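Local coordinates for protein angiotensin-converting enzyme (Anopheles gambiae, PDB 6S1Y) that probably cleaves dipeptides from the C-terminal ends of short peptides, as a zinc-dependent metallopeptidase of the angiotensin-converting enzyme family, at residues F507-C512 with A569-E574; L401-L406 with N529-Q534; I110-S115 with R168-K173; K54-F59 with D101-L106. All coordinates share one frame; numbering follows the deposited sequence. Where two conformers were deposited one is given.

Contacts 1 and 2 lie on the same side of the molecule, opposite to contacts 3 and 4, with the chain's centre between the two pairs. The Cys512–Cys530 disulfide bonds contact 1 directly to contact 2, and both rely on a long basic side chain meeting carboxylates near the surface. Contacts 3 and 4 both use helix 100-119, and a long, weak Glu105–Lys173 ion pair spans them. Contact 4 is mainly buried and has no hydrogen bond across it; contact 3, partly buried, pairs two serines beside a sulfur-aromatic contact. Charge therefore dominates contacts 1 and 2, whereas helix packing dominates contacts 3 and 4.

Contact 1: residues F507-C512 with A569-E574; sequences FHRAAC and ADAILE
Arg509 reaches from helix 495-514 across the start of helix 570-575 and lays one face of its guanidinium on the methyl of Ala571. Ala571 CB sits over the centre of the group, 3.8 Å from Arg509 CZ, and this is the close-packed part of the contact. The two helix segments run nearly perpendicular to each other, with axes 10.1 Å apart, so the gap is bridged by the arginine rather than filled by interlocking side chains. The Arg509 chain leaves the helix extended and then bends at chi3 (66°), which turns the guanidinium flat above the alanine.

Around the rim of the group the geometry is looser. In one of two conformers of Asp570, Arg509 NH1 gives a weak but fairly straight bond to Asp570 OD2, 3.4 Å long with an N-H...O angle of 163°, as part of a salt bridge. The carboxylate plane is turned 74° from that of the guanidinium, so the two groups do not meet as a flat, two-pronged pair. A water accepts from Arg509 NH2 at 2.9 Å and returns a weak bond to Asp570 OD2 at this exposed edge; resting on one conformer, both links to OD2 are tentative. Glu574 OE1 lies 3.6 Å from Arg509 NH1, a long ion pair, while Glu574 OE2 is hydrogen-bonded to Tyr518 OH.

One arginine, backed by a methyl and met at its edge by Asp570 and, at longer range, Glu574, makes a salt-bridge network between crossing helices, here within the largely helical fold of the angiotensin-converting enzyme family.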
loop_
_atom_site.group_PDB
_atom_site.type_symbol
_atom_site.label_atom_id
_atom_site.label_comp_id
_atom_site.label_asym_id
_atom_site.label_seq_id
_atom_site.Cartn_x
_atom_site.Cartn_y
_atom_site.Cartn_z
ATOM N N PHE A 507 2.020 -3.817 -15.983
ATOM C CA PHE A 507 3.107 -4.778 -15.801
ATOM C C PHE A 507 2.602 -6.206 -16.005
ATOM O O PHE A 507 3.232 -7.011 -16.703
ATOM C CB PHE A 507 3.707 -4.628 -14.398
ATOM C CG PHE A 507 4.392 -3.297 -14.137
ATOM C CD1 PHE A 507 4.765 -2.462 -15.170
ATOM C CD2 PHE A 507 4.701 -2.919 -12.845
ATOM C CE1 PHE A 507 5.423 -1.272 -14.913
ATOM C CE2 PHE A 507 5.355 -1.726 -12.577
ATOM C CZ PHE A 507 5.714 -0.899 -13.608
ATOM N N HIS A 508 1.463 -6.542 -15.388
ATOM C CA HIS A 508 0.894 -7.881 -15.532
ATOM C C HIS A 508 0.611 -8.211 -16.992
ATOM O O HIS A 508 0.869 -9.332 -17.443
ATOM C CB HIS A 508 -0.386 -7.973 -14.702
ATOM C CG HIS A 508 -1.116 -9.282 -14.804
ATOM N ND1 HIS A 508 -0.605 -10.458 -14.312
ATOM C CD2 HIS A 508 -2.345 -9.581 -15.284
ATOM C CE1 HIS A 508 -1.477 -11.431 -14.491
ATOM N NE2 HIS A 508 -2.540 -10.926 -15.086
ATOM N N ARG A 509 0.051 -7.260 -17.736
ATOM C CA ARG A 509 -0.262 -7.504 -19.137
ATOM C C ARG A 509 1.005 -7.788 -19.930
ATOM O O ARG A 509 1.037 -8.712 -20.751
ATOM C CB ARG A 509 -0.995 -6.300 -19.722
ATOM C CG ARG A 509 -1.246 -6.381 -21.239
ATOM C CD ARG A 509 -2.217 -5.320 -21.722
ATOM N NE ARG A 509 -1.684 -3.977 -21.573
ATOM C CZ ARG A 509 -2.361 -2.869 -21.847
ATOM N NH1 ARG A 509 -3.616 -2.946 -22.290
ATOM N NH2 ARG A 509 -1.787 -1.684 -21.674
ATOM N N ALA A 510 2.057 -7.003 -19.696
ATOM C CA ALA A 510 3.315 -7.212 -20.397
ATOM C C ALA A 510 3.936 -8.550 -20.029
ATOM O O ALA A 510 4.471 -9.252 -20.893
ATOM C CB ALA A 510 4.274 -6.064 -20.083
ATOM N N ALA A 511 3.862 -8.939 -18.760
ATOM C CA ALA A 511 4.492 -10.194 -18.368
ATOM C C ALA A 511 3.727 -11.394 -18.904
ATOM O O ALA A 511 4.337 -12.408 -19.271
ATOM C CB ALA A 511 4.611 -10.276 -16.843
ATOM N N CYS A 512 2.392 -11.317 -18.921
ATOM C CA CYS A 512 1.599 -12.392 -19.504
ATOM C C CYS A 512 1.872 -12.511 -20.998
ATOM O O CYS A 512 1.997 -13.618 -21.525
ATOM C CB CYS A 512 0.113 -12.151 -19.237
ATOM S SG CYS A 512 -0.300 -12.085 -17.466
ATOM N N ALA A 569 -4.824 3.619 -17.514
ATOM C CA ALA A 569 -5.866 2.750 -16.978
ATOM C C ALA A 569 -6.402 1.750 -17.992
ATOM O O ALA A 569 -7.332 1.005 -17.652
ATOM C CB ALA A 569 -7.034 3.590 -16.460
ATOM N N ASP A 570 -5.854 1.723 -19.211
ATOM C CA ASP A 570 -6.321 0.795 -20.240
ATOM C C ASP A 570 -6.290 -0.637 -19.725
ATOM O O ASP A 570 -7.286 -1.367 -19.815
ATOM C CB ASP A 570 -5.450 0.958 -21.498
ATOM C CG ASP A 570 -5.783 -0.041 -22.611
ATOM O OD1 ASP A 570 -6.837 -0.715 -22.549
ATOM O OD2 ASP A 570 -4.970 -0.132 -23.567
ATOM N N ALA A 571 -5.158 -1.038 -19.140
ATOM C CA ALA A 571 -4.972 -2.423 -18.717
ATOM C C ALA A 571 -5.994 -2.821 -17.661
ATOM O O ALA A 571 -6.633 -3.873 -17.764
ATOM C CB ALA A 571 -3.548 -2.637 -18.192
ATOM N N ILE A 572 -6.172 -1.985 -16.640
ATOM C CA ILE A 572 -7.069 -2.359 -15.546
ATOM C C ILE A 572 -8.531 -2.297 -15.981
ATOM O O ILE A 572 -9.339 -3.116 -15.537
ATOM C CB ILE A 572 -6.815 -1.483 -14.298
ATOM C CG1 ILE A 572 -7.626 -2.027 -13.126
ATOM C CG2 ILE A 572 -7.160 -0.033 -14.542
ATOM C CD1 ILE A 572 -7.460 -1.248 -11.824
ATOM N N LEU A 573 -8.900 -1.372 -16.868
ATOM C CA LEU A 573 -10.263 -1.396 -17.409
ATOM C C LEU A 573 -10.513 -2.633 -18.258
ATOM O O LEU A 573 -11.621 -3.182 -18.237
ATOM C CB LEU A 573 -10.540 -0.140 -18.238
ATOM C CG LEU A 573 -10.567 1.153 -17.419
ATOM C CD1 LEU A 573 -10.670 2.395 -18.327
ATOM C CD2 LEU A 573 -11.716 1.108 -16.432
ATOM N N GLU A 574 -9.501 -3.116 -18.993
ATOM C CA GLU A 574 -9.658 -4.376 -19.726
ATOM C C GLU A 574 -9.823 -5.542 -18.763
ATOM O O GLU A 574 -10.638 -6.447 -19.003
ATOM C CB GLU A 574 -8.451 -4.618 -20.646
ATOM C CG GLU A 574 -8.529 -5.919 -21.472
ATOM C CD GLU A 574 -7.259 -6.213 -22.303
ATOM O OE1 GLU A 574 -6.373 -5.330 -22.435
ATOM O OE2 GLU A 574 -7.150 -7.360 -22.813
HETATM O O HOH W 1 -1.971 1.124 -22.304
#

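Contact 2: residues L401-L406 with N529-Q534; sequences LKKVGL and NCDIYQ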
loop_
_atom_site.group_PDB
_atom_site.type_symbol
_atom_site.label_atom_id
_atom_site.label_comp_id
_atom_site.label_asym_id
_atom_site.label_seq_id
_atom_site.Cartn_x
_atom_site.Cartn_y
_atom_site.Cartn_z
ATOM N N LEU A 401 -3.726 -21.651 -8.439
ATOM C CA LEU A 401 -4.129 -22.283 -7.190
ATOM C C LEU A 401 -4.361 -23.773 -7.375
ATOM O O LEU A 401 -4.216 -24.545 -6.425
ATOM C CB LEU A 401 -5.391 -21.614 -6.659
ATOM C CG LEU A 401 -5.237 -20.110 -6.399
ATOM C CD1 LEU A 401 -6.591 -19.437 -6.250
ATOM C CD2 LEU A 401 -4.342 -19.895 -5.161
ATOM N N LYS A 402 -4.754 -24.190 -8.581
ATOM C CA LYS A 402 -4.879 -25.621 -8.860
ATOM C C LYS A 402 -3.500 -26.270 -8.952
ATOM O O LYS A 402 -3.248 -27.297 -8.315
ATOM C CB LYS A 402 -5.697 -25.838 -10.137
ATOM C CG LYS A 402 -7.209 -25.817 -9.901
ATOM C CD LYS A 402 -8.000 -26.425 -11.062
ATOM C CE LYS A 402 -8.340 -25.392 -12.125
ATOM N NZ LYS A 402 -8.461 -26.006 -13.486
ATOM N N LYS A 403 -2.575 -25.645 -9.685
ATOM C CA LYS A 403 -1.198 -26.131 -9.749
ATOM C C LYS A 403 -0.656 -26.467 -8.359
ATOM O O LYS A 403 -0.214 -27.590 -8.101
ATOM C CB LYS A 403 -0.295 -25.086 -10.410
ATOM C CG LYS A 403 -0.293 -25.087 -11.923
ATOM C CD LYS A 403 0.606 -23.970 -12.469
ATOM C CE LYS A 403 0.265 -23.651 -13.932
ATOM N NZ LYS A 403 0.696 -22.282 -14.349
ATOM N N VAL A 404 -0.673 -25.479 -7.447
ATOM C CA VAL A 404 -0.089 -25.640 -6.116
ATOM C C VAL A 404 -1.009 -26.383 -5.181
ATOM O O VAL A 404 -0.702 -26.518 -3.982
ATOM C CB VAL A 404 0.283 -24.268 -5.511
ATOM C CG1 VAL A 404 1.181 -23.499 -6.458
ATOM C CG2 VAL A 404 -0.980 -23.445 -5.193
ATOM N N GLY A 405 -2.138 -26.871 -5.667
ATOM C CA GLY A 405 -2.958 -27.743 -4.868
ATOM C C GLY A 405 -3.857 -27.064 -3.870
ATOM O O GLY A 405 -4.429 -27.753 -3.016
ATOM N N LEU A 406 -4.015 -25.738 -3.943
ATOM C CA LEU A 406 -4.842 -25.046 -2.969
ATOM C C LEU A 406 -6.298 -24.976 -3.381
ATOM O O LEU A 406 -7.141 -24.598 -2.565
ATOM C CB LEU A 406 -4.334 -23.635 -2.730
ATOM C CG LEU A 406 -3.123 -23.557 -1.819
ATOM C CD1 LEU A 406 -2.492 -22.194 -1.900
ATOM C CD2 LEU A 406 -3.489 -23.889 -0.383
ATOM N N ASN A 529 -7.000 -14.963 -16.502
ATOM C CA ASN A 529 -6.593 -16.347 -16.270
ATOM C C ASN A 529 -5.108 -16.584 -16.544
ATOM O O ASN A 529 -4.687 -17.741 -16.642
ATOM C CB ASN A 529 -7.450 -17.312 -17.108
ATOM C CG ASN A 529 -7.288 -17.117 -18.614
ATOM O OD1 ASN A 529 -6.398 -16.395 -19.073
ATOM N ND2 ASN A 529 -8.155 -17.766 -19.391
ATOM N N CYS A 530 -4.305 -15.523 -16.651
ATOM C CA CYS A 530 -2.880 -15.657 -16.931
ATOM C C CYS A 530 -2.089 -15.993 -15.675
ATOM O O CYS A 530 -2.264 -15.353 -14.637
ATOM C CB CYS A 530 -2.325 -14.360 -17.517
ATOM S SG CYS A 530 -0.589 -14.030 -16.939
ATOM N N ASP A 531 -1.190 -16.974 -15.783
ATOM C CA ASP A 531 -0.243 -17.318 -14.724
ATOM C C ASP A 531 1.173 -17.247 -15.294
ATOM O O ASP A 531 1.514 -18.007 -16.207
ATOM C CB ASP A 531 -0.534 -18.713 -14.169
ATOM C CG ASP A 531 0.335 -19.063 -12.979
ATOM O OD1 ASP A 531 1.025 -18.157 -12.485
ATOM O OD2 ASP A 531 0.330 -20.232 -12.518
ATOM N N ILE A 532 2.002 -16.345 -14.755
ATOM C CA ILE A 532 3.367 -16.214 -15.249
ATOM C C ILE A 532 4.341 -17.067 -14.443
ATOM O O ILE A 532 5.563 -16.906 -14.559
ATOM C CB ILE A 532 3.844 -14.752 -15.247
ATOM C CG1 ILE A 532 4.039 -14.241 -13.814
ATOM C CG2 ILE A 532 2.885 -13.881 -16.011
ATOM C CD1 ILE A 532 4.686 -12.868 -13.777
ATOM N N TYR A 533 3.818 -17.949 -13.599
ATOM C CA TYR A 533 4.660 -18.903 -12.882
ATOM C C TYR A 533 5.520 -19.714 -13.852
ATOM O O TYR A 533 5.005 -20.328 -14.793
ATOM C CB TYR A 533 3.758 -19.830 -12.052
ATOM C CG TYR A 533 4.465 -20.823 -11.150
ATOM C CD1 TYR A 533 5.337 -20.399 -10.155
ATOM C CD2 TYR A 533 4.232 -22.193 -11.274
ATOM C CE1 TYR A 533 5.985 -21.327 -9.310
ATOM C CE2 TYR A 533 4.862 -23.124 -10.440
ATOM C CZ TYR A 533 5.734 -22.687 -9.461
ATOM O OH TYR A 533 6.343 -23.620 -8.643
ATOM N N GLN A 534 6.839 -19.712 -13.606
ATOM C CA GLN A 534 7.848 -20.463 -14.362
ATOM C C GLN A 534 8.136 -19.857 -15.722
ATOM O O GLN A 534 8.607 -20.555 -16.614
ATOM C CB GLN A 534 7.462 -21.940 -14.556
ATOM C CG GLN A 534 7.236 -22.661 -13.246
ATOM C CD GLN A 534 6.729 -24.074 -13.411
ATOM O OE1 GLN A 534 5.817 -24.346 -14.201
ATOM N NE2 GLN A 534 7.302 -24.989 -12.638
HETATM O O HOH W 2 3.619 -22.686 -15.340
#
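Lys403 and Tyr533 have the nearest CA atoms of the two segments, 9.8 Å apart, where the end of helix 398-403, closed by a Schellman motif with Gly405 at positive phi, faces an irregular loop. The gap is bridged mainly by the long chain of Lys403, which is extended beyond CG and meets Asp531 from the opposite direction.

Lys403 NZ donates to Asp531 OD2 at 2.8 Å, a salt bridge and hydrogen bond in one. The ammonium comes in from above the carboxylate, 43° out of its plane. His400 ND1 is also bonded to Asp531 OD2, so this oxygen is shared between a histidine and a lysine. The other oxygen, OD1, receives the backbone N-H of Tyr533 at 3.0 Å and 160°, forming an Asx turn. With CG anti to its backbone N (chi1 -174°), Asp531 points toward the helix end while both of its oxygens are engaged. The buried carboxylate thus accepts three bonds, which would be expected to stabilise its negative charge.

Nearer the backbone of the lysine, Lys403 CD lies 4.2 Å from Tyr533 CD2, oblique to the ring. A water accepts from Lys403 NZ at 3.1 Å and donates both to Tyr533 O and to Gln534 OE1, extending the link toward the exposed side. Tyr533 OH is itself held by Asp295 OD2.

The loop follows helix 495-514 and leads into helix 536-547. Helix 286-299 packs against it through Phe296 and Ser299, and the Cys530–Cys512 disulfide ties it to helix 495-514.

Contact 3: residues I110-S115 with R168-K173; sequences IASMES and RESFQK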
loop_
_atom_site.group_PDB
_atom_site.type_symbol
_atom_site.label_atom_id
_atom_site.label_comp_id
_atom_site.label_asym_id
_atom_site.label_seq_id
_atom_site.Cartn_x
_atom_site.Cartn_y
_atom_site.Cartn_z
ATOM N N ILE A 110 5.576 12.411 14.840
ATOM C CA ILE A 110 5.180 11.221 14.084
ATOM C C ILE A 110 5.205 9.987 14.979
ATOM O O ILE A 110 4.203 9.264 15.107
ATOM C CB ILE A 110 6.097 11.061 12.854
ATOM C CG1 ILE A 110 5.901 12.272 11.927
ATOM C CG2 ILE A 110 5.830 9.752 12.142
ATOM C CD1 ILE A 110 6.815 12.316 10.721
ATOM N N ALA A 111 6.350 9.733 15.624
ATOM C CA ALA A 111 6.481 8.589 16.518
ATOM C C ALA A 111 5.392 8.591 17.579
ATOM O O ALA A 111 4.913 7.532 17.993
ATOM C CB ALA A 111 7.864 8.603 17.179
ATOM N N SER A 112 4.975 9.769 18.023
ATOM C CA SER A 112 3.895 9.835 18.998
ATOM C C SER A 112 2.590 9.280 18.430
ATOM O O SER A 112 1.864 8.553 19.123
ATOM C CB SER A 112 3.705 11.277 19.453
ATOM O OG SER A 112 2.516 11.365 20.203
ATOM N N MET A 113 2.274 9.605 17.169
ATOM C CA MET A 113 1.094 9.027 16.530
ATOM C C MET A 113 1.257 7.522 16.317
ATOM O O MET A 113 0.371 6.732 16.680
ATOM C CB MET A 113 0.825 9.714 15.183
ATOM C CG MET A 113 0.597 11.198 15.275
ATOM S SD MET A 113 -0.062 11.903 13.754
ATOM C CE MET A 113 1.403 11.985 12.734
ATOM N N GLU A 114 2.374 7.113 15.706
ATOM C CA GLU A 114 2.581 5.709 15.352
ATOM C C GLU A 114 2.602 4.836 16.594
ATOM O O GLU A 114 2.017 3.748 16.615
ATOM C CB GLU A 114 3.884 5.576 14.554
ATOM C CG GLU A 114 4.338 4.138 14.213
ATOM C CD GLU A 114 5.457 4.098 13.170
ATOM O OE1 GLU A 114 6.213 5.089 13.059
ATOM O OE2 GLU A 114 5.562 3.081 12.446
ATOM N N SER A 115 3.229 5.326 17.660
ATOM C CA SER A 115 3.269 4.579 18.907
ATOM C C SER A 115 1.870 4.370 19.467
ATOM O O SER A 115 1.545 3.279 19.957
ATOM C CB SER A 115 4.134 5.328 19.918
ATOM O OG SER A 115 3.944 4.785 21.212
ATOM N N ARG A 168 -4.562 14.218 17.945
ATOM C CA ARG A 168 -4.801 15.416 17.144
ATOM C C ARG A 168 -3.623 16.378 17.220
ATOM O O ARG A 168 -3.116 16.842 16.197
ATOM C CB ARG A 168 -6.084 16.117 17.611
ATOM C CG ARG A 168 -6.436 17.442 16.844
ATOM C CD ARG A 168 -7.450 18.301 17.623
ATOM N NE ARG A 168 -8.683 17.549 17.860
ATOM C CZ ARG A 168 -9.688 17.445 16.981
ATOM N NH1 ARG A 168 -9.612 18.063 15.805
ATOM N NH2 ARG A 168 -10.773 16.723 17.275
ATOM N N GLU A 169 -3.160 16.673 18.431
ATOM C CA GLU A 169 -2.125 17.691 18.603
ATOM C C GLU A 169 -0.794 17.263 17.998
ATOM O O GLU A 169 -0.111 18.075 17.365
ATOM C CB GLU A 169 -1.970 18.019 20.089
ATOM C CG GLU A 169 -3.324 18.192 20.793
ATOM C CD GLU A 169 -3.223 18.994 22.077
ATOM O OE1 GLU A 169 -4.147 19.792 22.347
ATOM O OE2 GLU A 169 -2.216 18.831 22.807
ATOM N N SER A 170 -0.395 16.002 18.178
ATOM C CA SER A 170 0.804 15.538 17.489
ATOM C C SER A 170 0.644 15.662 15.982
ATOM O O SER A 170 1.573 16.076 15.283
ATOM C CB SER A 170 1.125 14.089 17.860
ATOM O OG SER A 170 1.218 13.937 19.273
ATOM N N PHE A 171 -0.530 15.299 15.457
ATOM C CA PHE A 171 -0.777 15.484 14.032
ATOM C C PHE A 171 -0.628 16.944 13.626
ATOM O O PHE A 171 -0.017 17.249 12.595
ATOM C CB PHE A 171 -2.169 14.980 13.656
ATOM C CG PHE A 171 -2.495 15.121 12.197
ATOM C CD1 PHE A 171 -2.172 14.120 11.302
ATOM C CD2 PHE A 171 -3.125 16.257 11.723
ATOM C CE1 PHE A 171 -2.485 14.246 9.935
ATOM C CE2 PHE A 171 -3.428 16.398 10.389
ATOM C CZ PHE A 171 -3.119 15.384 9.488
ATOM N N GLN A 172 -1.190 17.865 14.408
ATOM C CA GLN A 172 -1.123 19.275 14.019
ATOM C C GLN A 172 0.321 19.754 13.984
ATOM O O GLN A 172 0.717 20.510 13.086
ATOM C CB GLN A 172 -1.948 20.125 14.976
ATOM C CG GLN A 172 -2.015 21.594 14.587
ATOM C CD GLN A 172 -2.615 21.786 13.219
ATOM O OE1 GLN A 172 -3.625 21.155 12.872
ATOM N NE2 GLN A 172 -1.998 22.640 12.421
ATOM N N LYS A 173 1.130 19.308 14.952
ATOM C CA LYS A 173 2.547 19.650 14.965
ATOM C C LYS A 173 3.260 19.050 13.765
ATOM O O LYS A 173 4.099 19.703 13.134
ATOM C CB LYS A 173 3.178 19.155 16.267
ATOM C CG LYS A 173 4.699 19.294 16.309
ATOM C CD LYS A 173 5.143 20.752 16.238
ATOM C CE LYS A 173 4.762 21.515 17.503
ATOM N NZ LYS A 173 5.099 22.963 17.383
#
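A Met-aromatic contact, Met113 against Phe171, and a pair of facing serines, Ser112 and Ser170, join helix 100-119 to the first turns of helix 168-184 in a roughly antiparallel helix packing. The segment axes approach to 8.7 Å with a crossing angle of -145°, and the nearest CA atoms are those of Met113 and Ser170.

At the partly exposed side of the interface the hydroxyls meet. Ser112 OG and Ser170 OG are 3.0 Å apart and share a hydrogen bond in which either could be the donor. Their torsions are different: OG of Ser112 stands anti to its backbone N, whereas OG of Ser170 stands anti to its carbonyl carbon, and together these choices bring the two oxygens together between the helices. Small serines here allow the backbones to come close.

Toward the interior, Met113 takes over. Its CG lies 3.9 Å from Ser170 CB; with CG anti to the carbonyl carbon (chi1 -59°) and the chain extended at chi2, SD is carried beside Phe171. The sulfur rests against the base of that residue, with SD 3.7 Å from Phe171 CB and 3.9 Å from CD1. It sits at the ring's edge, 84° from the ring normal and 5.2 Å from the centroid, so the sulfur does not lie over the ring face. Phe171 in turn meets Phe480 edge-to-face and touches Val488, whereas Met113 also packs on Tyr174 and Ser489.

The side chain of Met113 is about 13 Å from the bound diglutamate ligand, and Glu114 next to it bonds Tyr486 OH of the ligand pocket. Helices 100-119 and 168-184 thus meet through a Met-aromatic contact within antiparallel helix packing, in the mainly helical fold of the angiotensin-converting enzyme family.

Contact 4: residues K54-F59 with D101-L106; sequences KAAADF and DQFKEL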
loop_
_atom_site.group_PDB
_atom_site.type_symbol
_atom_site.label_atom_id
_atom_site.label_comp_id
_atom_site.label_asym_id
_atom_site.label_seq_id
_atom_site.Cartn_x
_atom_site.Cartn_y
_atom_site.Cartn_z
ATOM N N LYS A 54 18.097 9.711 17.615
ATOM C CA LYS A 54 19.518 10.058 17.604
ATOM C C LYS A 54 20.172 9.656 16.282
ATOM O O LYS A 54 20.848 10.464 15.633
ATOM C CB LYS A 54 20.242 9.393 18.775
ATOM C CG LYS A 54 21.680 9.923 18.958
ATOM C CD LYS A 54 22.664 8.851 19.420
ATOM C CE LYS A 54 24.086 9.107 18.863
ATOM N NZ LYS A 54 24.529 10.537 19.052
ATOM N N ALA A 55 19.995 8.400 15.866
ATOM C CA ALA A 55 20.609 7.954 14.619
ATOM C C ALA A 55 20.040 8.713 13.429
ATOM O O ALA A 55 20.755 8.979 12.452
ATOM C CB ALA A 55 20.406 6.454 14.444
ATOM N N ALA A 56 18.759 9.088 13.499
ATOM C CA ALA A 56 18.188 9.925 12.452
ATOM C C ALA A 56 18.784 11.329 12.490
ATOM O O ALA A 56 19.091 11.907 11.440
ATOM C CB ALA A 56 16.665 9.979 12.588
ATOM N N ALA A 57 18.960 11.891 13.688
ATOM C CA ALA A 57 19.599 13.200 13.794
ATOM C C ALA A 57 21.010 13.159 13.223
ATOM O O ALA A 57 21.411 14.059 12.477
ATOM C CB ALA A 57 19.615 13.660 15.250
ATOM N N ASP A 58 21.764 12.099 13.544
ATOM C CA ASP A 58 23.110 11.925 12.998
ATOM C C ASP A 58 23.085 11.926 11.479
ATOM O O ASP A 58 23.896 12.597 10.831
ATOM C CB ASP A 58 23.725 10.615 13.496
ATOM C CG ASP A 58 23.998 10.629 14.979
ATOM O OD1 ASP A 58 23.866 11.713 15.592
ATOM O OD2 ASP A 58 24.343 9.553 15.530
ATOM N N PHE A 59 22.170 11.154 10.890
ATOM C CA PHE A 59 22.089 11.117 9.439
ATOM C C PHE A 59 21.719 12.485 8.890
ATOM O O PHE A 59 22.222 12.900 7.841
ATOM C CB PHE A 59 21.078 10.071 8.987
ATOM C CG PHE A 59 20.803 10.118 7.519
ATOM C CD1 PHE A 59 21.688 9.563 6.620
ATOM C CD2 PHE A 59 19.669 10.739 7.036
ATOM C CE1 PHE A 59 21.441 9.615 5.264
ATOM C CE2 PHE A 59 19.419 10.800 5.685
ATOM C CZ PHE A 59 20.305 10.231 4.798
ATOM N N ASP A 101 16.766 20.882 16.063
ATOM C CA ASP A 101 15.731 20.880 17.092
ATOM C C ASP A 101 14.364 20.613 16.474
ATOM O O ASP A 101 13.582 19.810 16.995
ATOM C CB ASP A 101 15.723 22.202 17.860
ATOM C CG ASP A 101 15.571 23.386 16.948
ATOM O OD1 ASP A 101 16.161 23.334 15.847
ATOM O OD2 ASP A 101 14.859 24.349 17.313
ATOM N N GLN A 102 14.066 21.275 15.350
ATOM C CA GLN A 102 12.781 21.088 14.686
ATOM C C GLN A 102 12.701 19.724 14.008
ATOM O O GLN A 102 11.617 19.137 13.926
ATOM C CB GLN A 102 12.545 22.210 13.671
ATOM C CG GLN A 102 12.249 23.589 14.278
ATOM C CD GLN A 102 11.905 24.632 13.200
ATOM O OE1 GLN A 102 12.774 25.075 12.454
ATOM N NE2 GLN A 102 10.626 25.002 13.108
ATOM N N PHE A 103 13.830 19.212 13.513
ATOM C CA PHE A 103 13.872 17.853 12.980
ATOM C C PHE A 103 13.439 16.841 14.037
ATOM O O PHE A 103 12.536 16.029 13.810
ATOM C CB PHE A 103 15.284 17.554 12.474
ATOM C CG PHE A 103 15.459 16.173 11.887
ATOM C CD1 PHE A 103 15.256 15.949 10.541
ATOM C CD2 PHE A 103 15.856 15.112 12.684
ATOM C CE1 PHE A 103 15.417 14.691 9.989
ATOM C CE2 PHE A 103 16.035 13.835 12.136
ATOM C CZ PHE A 103 15.814 13.626 10.786
ATOM N N LYS A 104 14.056 16.885 15.213
ATOM C CA LYS A 104 13.692 15.918 16.238
ATOM C C LYS A 104 12.284 16.168 16.755
ATOM O O LYS A 104 11.625 15.237 17.240
ATOM C CB LYS A 104 14.708 15.949 17.378
ATOM C CG LYS A 104 16.135 15.720 16.906
ATOM C CD LYS A 104 17.059 15.386 18.073
ATOM C CE LYS A 104 18.388 16.135 17.996
ATOM N NZ LYS A 104 18.906 16.387 19.373
ATOM N N GLU A 105 11.802 17.403 16.667
ATOM C CA GLU A 105 10.433 17.674 17.092
ATOM C C GLU A 105 9.446 17.038 16.113
ATOM O O GLU A 105 8.417 16.489 16.518
ATOM C CB GLU A 105 10.213 19.182 17.206
ATOM C CG GLU A 105 8.989 19.575 18.016
ATOM C CD GLU A 105 8.759 21.082 18.074
ATOM O OE1 GLU A 105 9.266 21.829 17.195
ATOM O OE2 GLU A 105 8.048 21.513 19.005
ATOM N N LEU A 106 9.775 17.056 14.824
ATOM C CA LEU A 106 8.927 16.442 13.816
ATOM C C LEU A 106 8.903 14.924 13.959
ATOM O O LEU A 106 7.826 14.316 14.022
ATOM C CB LEU A 106 9.414 16.860 12.430
ATOM C CG LEU A 106 8.801 16.157 11.234
ATOM C CD1 LEU A 106 7.282 16.289 11.221
ATOM C CD2 LEU A 106 9.397 16.715 9.963
#
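Phe103 points its ring at the backbone of helix 46-70, where the peptide between Ala56 and Ala57 receives it. The ring is oriented so that Ala56 CB lies at its edge and in its plane, 3.9 Å from Phe103 CE2. The same ring carbon, CE2, approaches the peptide obliquely, 3.7 Å from Ala56 O and 3.8 Å from Ala57 N. Phe103 has its ring carbon CG trans to the main-chain nitrogen (chi1 -180°); the side chain extends straight out from helix 100-119, and its reach matches the wide spacing of the segment axes, 10.3 Å. Alanines on the opposite helix let the large ring lie this near to the main chain.

The helices run in largely opposite senses, 139° apart in direction, so this is an antiparallel pairing between helices of the amino-terminal part of the fold. In angiotensin-converting enzymes the first helices of the domain form a lid over the active-site channel. Helix 46-70 probably belongs to that lid here, and Ala55 and Phe59 of the same segment pack on helix 12-42, Phe59 also meeting the ring of Tyr26 edge-to-face.

Lys104 handles the outer side of the contact differently. Its aliphatic stretch lies next to the methyl of Ala57, with CE 3.9 Å and CD 4.2 Å from Ala57 CB, so that carbon atoms of the lysine chain, and not its charged end, make the touch. No hydrogen bond joins the two segments. Phe103 also touches Tyr95, which lies in a loop of the same chain.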